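Local coordinates for type III Pentaketide Synthase (Neurospora crassa, PDB 3EUO), which probably catalyses acyl transfer as a type III polyketide synthase of the chalcone synthase family, building pentaketide products, at residues P19-D23 with L40-R44; L227-R232 with D272-L277. All coordinates share one frame; numbering follows the deposited sequence.

Interaction 1: P19-D23 with L40-R44; sequences PDAID and LAINR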
loop_
_atom_site.group_PDB
_atom_site.type_symbol
_atom_site.label_atom_id
_atom_site.label_comp_id
_atom_site.label_asym_id
_atom_site.label_seq_id
_atom_site.Cartn_x
_atom_site.Cartn_y
_atom_site.Cartn_z
ATOM N N PRO A 19 -22.475 4.531 -23.779
ATOM C CA PRO A 19 -21.509 3.814 -24.611
ATOM C C PRO A 19 -20.941 4.645 -25.755
ATOM O O PRO A 19 -19.878 4.300 -26.272
ATOM C CB PRO A 19 -22.316 2.631 -25.168
ATOM C CG PRO A 19 -23.739 3.011 -24.995
ATOM C CD PRO A 19 -23.789 3.862 -23.768
ATOM N N ASP A 20 -21.631 5.729 -26.132
ATOM C CA ASP A 20 -21.167 6.598 -27.220
ATOM C C ASP A 20 -19.931 7.438 -26.873
ATOM O O ASP A 20 -19.264 7.941 -27.772
ATOM C CB ASP A 20 -22.298 7.489 -27.766
ATOM C CG ASP A 20 -22.759 8.555 -26.774
ATOM O OD1 ASP A 20 -22.825 8.278 -25.556
ATOM O OD2 ASP A 20 -23.083 9.678 -27.226
ATOM N N ALA A 21 -19.626 7.579 -25.582
ATOM C CA ALA A 21 -18.467 8.361 -25.140
ATOM C C ALA A 21 -17.157 7.846 -25.749
ATOM O O ALA A 21 -16.380 8.618 -26.321
ATOM C CB ALA A 21 -18.372 8.372 -23.613
ATOM N N ILE A 22 -16.912 6.543 -25.633
ATOM C CA ILE A 22 -15.682 5.988 -26.194
ATOM C C ILE A 22 -15.732 5.931 -27.725
ATOM O O ILE A 22 -14.686 5.998 -28.367
ATOM C CB ILE A 22 -15.247 4.630 -25.573
ATOM C CG1 ILE A 22 -16.239 3.514 -25.901
ATOM C CG2 ILE A 22 -15.010 4.762 -24.053
ATOM C CD1 ILE A 22 -15.661 2.119 -25.641
ATOM N N ASP A 23 -16.937 5.829 -28.298
ATOM C CA ASP A 23 -17.125 5.983 -29.753
ATOM C C ASP A 23 -16.588 7.345 -30.199
ATOM O O ASP A 23 -15.807 7.434 -31.153
ATOM C CB ASP A 23 -18.601 5.860 -30.149
ATOM C CG ASP A 23 -19.125 4.431 -30.073
ATOM O OD1 ASP A 23 -18.327 3.502 -29.831
ATOM O OD2 ASP A 23 -20.347 4.240 -30.257
ATOM N N LEU A 40 -15.249 -1.555 -29.748
ATOM C CA LEU A 40 -16.456 -0.710 -29.805
ATOM C C LEU A 40 -17.753 -1.539 -29.880
ATOM O O LEU A 40 -18.798 -1.111 -29.393
ATOM C CB LEU A 40 -16.366 0.325 -30.942
ATOM C CG LEU A 40 -15.275 1.407 -30.806
ATOM C CD1 LEU A 40 -15.365 2.425 -31.954
ATOM C CD2 LEU A 40 -15.336 2.126 -29.460
ATOM N N ALA A 41 -17.667 -2.726 -30.474
ATOM C CA ALA A 41 -18.777 -3.683 -30.492
ATOM C C ALA A 41 -19.011 -4.274 -29.105
ATOM O O ALA A 41 -20.149 -4.313 -28.626
ATOM C CB ALA A 41 -18.496 -4.799 -31.498
ATOM N N ILE A 42 -17.934 -4.727 -28.466
ATOM C CA ILE A 42 -17.997 -5.333 -27.125
ATOM C C ILE A 42 -18.542 -4.352 -26.084
ATOM O O ILE A 42 -19.286 -4.742 -25.175
ATOM C CB ILE A 42 -16.621 -5.910 -26.700
ATOM C CG1 ILE A 42 -16.310 -7.164 -27.518
ATOM C CG2 ILE A 42 -16.582 -6.242 -25.207
ATOM C CD1 ILE A 42 -14.829 -7.529 -27.559
ATOM N N ASN A 43 -18.185 -3.082 -26.251
ATOM C CA ASN A 43 -18.698 -1.977 -25.450
ATOM C C ASN A 43 -20.216 -1.979 -25.313
ATOM O O ASN A 43 -20.754 -1.498 -24.315
ATOM C CB ASN A 43 -18.243 -0.648 -26.056
ATOM C CG ASN A 43 -18.633 0.548 -25.209
ATOM O OD1 ASN A 43 -18.499 0.531 -23.991
ATOM N ND2 ASN A 43 -19.103 1.604 -25.863
ATOM N N ARG A 44 -20.904 -2.519 -26.314
ATOM C CA ARG A 44 -22.357 -2.549 -26.279
ATOM C C ARG A 44 -22.944 -3.896 -25.837
ATOM O O ARG A 44 -24.162 -4.052 -25.766
ATOM C CB ARG A 44 -22.923 -2.058 -27.621
ATOM C CG ARG A 44 -22.770 -0.546 -27.747
ATOM C CD ARG A 44 -22.873 -0.028 -29.151
ATOM N NE ARG A 44 -22.491 1.383 -29.179
ATOM C CZ ARG A 44 -23.327 2.400 -28.994
ATOM N NH1 ARG A 44 -24.625 2.187 -28.780
ATOM N NH2 ARG A 44 -22.867 3.641 -29.035
HETATM O O HOH W 1 -19.616 1.371 -28.771
#
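D23, L40, N43 and R44 meet around one water that makes four hydrogen bonds. The water donates to D23 OD1 (2.7 Å from its oxygen) and also donates to L40 O (2.7 Å). It accepts from R44 NE (2.9 Å) and from N43 ND2 (3.0 Å). Both its hydrogens are therefore used, and a side chain of 19-23 is tied to backbone and side-chain atoms of 40-44. The other carboxylate oxygen, D23 OD2, accepts a hydrogen bond from R44 NH2 (2.9 Å, N-H...O 156°) as part of a salt bridge. It is met on the syn side, but from out of the carboxylate plane. The two flat groups are turned only 21° against each other. R44 is extended from CG to NE, which carries NE to the water and NH2 on to D23. P19 CB lies over one face of the same guanidinium, so the proline ring packs on its flat side while D23 sits at its edge.

The two helices involved, 20-29 and 34-42, follow one another near the start of this thiolase-like chain. The contact joins the beginning of the first to the end of the second. Helix 197-200 also packs here, I198 against I22 and A199 against N43.

N43 has CG anti to the backbone N (chi1 -175°), and this turns its amide toward the first helix. ND2 gives a weak hydrogen bond to P19 O as well as its bond to the water. I22 comes at this amide from the opposite direction, with CD1 3.4 Å from N43 CG. The same I22 CD1 touches L40 CD2 at 3.8 Å. L40 slides past D23, and its CD2 packs against D23 OD1.

Interaction 2: L227-R232 with D272-L277; sequences LGWENR and DLLSSL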
loop_
_atom_site.group_PDB
_atom_site.type_symbol
_atom_site.label_atom_id
_atom_site.label_comp_id
_atom_site.label_asym_id
_atom_site.label_seq_id
_atom_site.Cartn_x
_atom_site.Cartn_y
_atom_site.Cartn_z
ATOM N N LEU A 227 -18.648 -10.454 10.609
ATOM C CA LEU A 227 -18.546 -11.703 11.370
ATOM C C LEU A 227 -17.334 -12.544 11.017
ATOM O O LEU A 227 -16.797 -13.266 11.858
ATOM C CB LEU A 227 -19.816 -12.545 11.203
ATOM C CG LEU A 227 -21.141 -11.896 11.623
ATOM C CD1 LEU A 227 -22.297 -12.867 11.397
ATOM C CD2 LEU A 227 -21.105 -11.415 13.066
ATOM N N GLY A 228 -16.917 -12.475 9.763
ATOM C CA GLY A 228 -15.808 -13.291 9.317
ATOM C C GLY A 228 -15.417 -12.961 7.901
ATOM O O GLY A 228 -16.093 -12.186 7.214
ATOM N N TRP A 229 -14.319 -13.563 7.468
ATOM C CA TRP A 229 -13.754 -13.253 6.167
ATOM C C TRP A 229 -12.874 -14.387 5.700
ATOM O O TRP A 229 -12.343 -15.154 6.516
ATOM C CB TRP A 229 -12.957 -11.940 6.216
ATOM C CG TRP A 229 -11.990 -11.863 7.359
ATOM C CD1 TRP A 229 -10.709 -12.315 7.376
ATOM C CD2 TRP A 229 -12.235 -11.295 8.653
ATOM N NE1 TRP A 229 -10.128 -12.061 8.599
ATOM C CE2 TRP A 229 -11.046 -11.437 9.403
ATOM C CE3 TRP A 229 -13.346 -10.682 9.252
ATOM C CZ2 TRP A 229 -10.934 -10.996 10.731
ATOM C CZ3 TRP A 229 -13.236 -10.239 10.573
ATOM C CH2 TRP A 229 -12.037 -10.403 11.295
ATOM N N GLU A 230 -12.751 -14.498 4.380
ATOM C CA GLU A 230 -11.838 -15.430 3.732
ATOM C C GLU A 230 -11.070 -14.705 2.642
ATOM O O GLU A 230 -11.622 -13.849 1.947
ATOM C CB GLU A 230 -12.598 -16.607 3.100
ATOM C CG GLU A 230 -13.235 -17.564 4.085
ATOM C CD GLU A 230 -12.243 -18.321 4.950
ATOM O OE1 GLU A 230 -11.196 -18.759 4.428
ATOM O OE2 GLU A 230 -12.520 -18.476 6.160
ATOM N N ASN A 231 -9.799 -15.057 2.497
ATOM C CA ASN A 231 -8.989 -14.560 1.404
ATOM C C ASN A 231 -8.155 -15.705 0.837
ATOM O O ASN A 231 -7.613 -16.506 1.590
ATOM C CB ASN A 231 -8.112 -13.382 1.857
ATOM C CG ASN A 231 -7.085 -13.779 2.896
ATOM O OD1 ASN A 231 -7.424 -14.068 4.041
ATOM N ND2 ASN A 231 -5.819 -13.799 2.499
ATOM N N ARG A 232 -8.086 -15.791 -0.488
ATOM C CA ARG A 232 -7.330 -16.852 -1.164
ATOM C C ARG A 232 -6.675 -16.271 -2.398
ATOM O O ARG A 232 -7.202 -15.332 -2.988
ATOM C CB ARG A 232 -8.263 -17.977 -1.632
ATOM C CG ARG A 232 -8.864 -18.852 -0.549
ATOM C CD ARG A 232 -8.218 -20.246 -0.520
ATOM N NE ARG A 232 -8.693 -21.044 0.617
ATOM C CZ ARG A 232 -8.042 -22.083 1.153
ATOM N NH1 ARG A 232 -6.859 -22.466 0.680
ATOM N NH2 ARG A 232 -8.565 -22.730 2.188
ATOM N N ASP A 272 -15.669 -22.554 2.899
ATOM C CA ASP A 272 -14.721 -22.263 3.975
ATOM C C ASP A 272 -15.186 -21.115 4.867
ATOM O O ASP A 272 -15.073 -21.193 6.094
ATOM C CB ASP A 272 -13.340 -21.980 3.392
ATOM C CG ASP A 272 -12.622 -23.250 2.964
ATOM O OD1 ASP A 272 -13.020 -24.349 3.417
ATOM O OD2 ASP A 272 -11.663 -23.148 2.179
ATOM N N LEU A 273 -15.716 -20.063 4.245
ATOM C CA LEU A 273 -16.301 -18.936 4.965
ATOM C C LEU A 273 -17.434 -19.397 5.874
ATOM O O LEU A 273 -17.465 -19.072 7.064
ATOM C CB LEU A 273 -16.826 -17.883 3.979
ATOM C CG LEU A 273 -17.557 -16.667 4.562
ATOM C CD1 LEU A 273 -16.580 -15.744 5.263
ATOM C CD2 LEU A 273 -18.321 -15.914 3.479
ATOM N N LEU A 274 -18.355 -20.164 5.302
ATOM C CA LEU A 274 -19.543 -20.590 6.027
ATOM C C LEU A 274 -19.204 -21.561 7.162
ATOM O O LEU A 274 -19.745 -21.434 8.258
ATOM C CB LEU A 274 -20.565 -21.202 5.065
ATOM C CG LEU A 274 -21.938 -21.597 5.611
ATOM C CD1 LEU A 274 -22.685 -20.392 6.157
ATOM C CD2 LEU A 274 -22.740 -22.259 4.515
ATOM N N SER A 275 -18.299 -22.505 6.913
ATOM C CA SER A 275 -17.950 -23.499 7.937
ATOM C C SER A 275 -17.241 -22.883 9.149
ATOM O O SER A 275 -17.404 -23.362 10.271
ATOM C CB SER A 275 -17.132 -24.654 7.352
ATOM O OG SER A 275 -15.844 -24.234 6.955
ATOM N N SER A 276 -16.485 -21.809 8.923
ATOM C CA SER A 276 -15.802 -21.106 10.008
ATOM C C SER A 276 -16.779 -20.451 10.985
ATOM O O SER A 276 -16.462 -20.279 12.163
ATOM C CB SER A 276 -14.807 -20.069 9.465
ATOM O OG SER A 276 -15.464 -18.965 8.858
ATOM N N LEU A 277 -17.970 -20.099 10.508
ATOM C CA LEU A 277 -18.937 -19.409 11.359
ATOM C C LEU A 277 -20.350 -20.001 11.343
ATOM O O LEU A 277 -21.297 -19.353 11.788
ATOM C CB LEU A 277 -18.961 -17.905 11.031
ATOM C CG LEU A 277 -18.955 -17.478 9.564
ATOM C CD1 LEU A 277 -20.258 -17.874 8.864
ATOM C CD2 LEU A 277 -18.702 -15.983 9.432
#
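R232 NH2 and D272 OD2 form a salt bridge across the contact, 3.1 Å long. As a hydrogen bond it is weak, bent to 133°, with the two side chains crossing at about a right angle. The stronger polar partners are on the second subunit: D131 of that chain binds R232 NH1, and R132 of that chain forms a salt bridge with E230 OE1. The strand side of the contact is thus part of the dimer interface.

In this thiolase-like fold, strand 224-233 belongs to the central mixed sheet, and helix 258-277 packs on it. The segment axes run 8.1 Å apart, roughly antiparallel. W229 points away from this helix and packs on helix 145-162.

E230 sits over the helix backbone. Its CG is 3.5 Å from L273 CA and also touches L273 CB. A bend at chi2 (-65°) turns the carboxylate along the helix, beside D272. E230 OE1 stays 5.0 Å from D272 OD2. These like charges are probably offset by R232 and by R132 of the second subunit. With an alanine here, R132 of the second subunit would probably lose its charged mate, and a gap would be likely to open over the backbone of L273.

Packing continues toward L227. L273 CD1 reaches up to the strand, 3.8 Å from W229 N, and V361 of strand 359-366, two places along the sheet, also touches L273. S276 OG turns back within the helix and donates to L273 O at 2.7 Å. L277 CD2 packs against L227 CB on the strand. G228 has no side chain, and the same L277 CD2 approaches its bare backbone, 3.9 Å from G228 N.

Overall arrangement
Interaction 1 and interaction 2 lie on opposite sides of the chain's centre. Their own centres are 39 Å apart, and their nearest atoms are about 26 Å apart. They do not touch. Along the chain they come in series. Interaction 1 joins two early helices, and no other chain of the assembly touches its segments. Interaction 2 joins a central strand to a later helix and reaches the second subunit. C143 is oxidised to 3-sulfinoalanine in this crystal and is probably the nucleophile, as in chalcone synthases. It lies just before helix 145-162 in sequence. Interaction 2 relates to that helix through W229, which packs on A154 and N155.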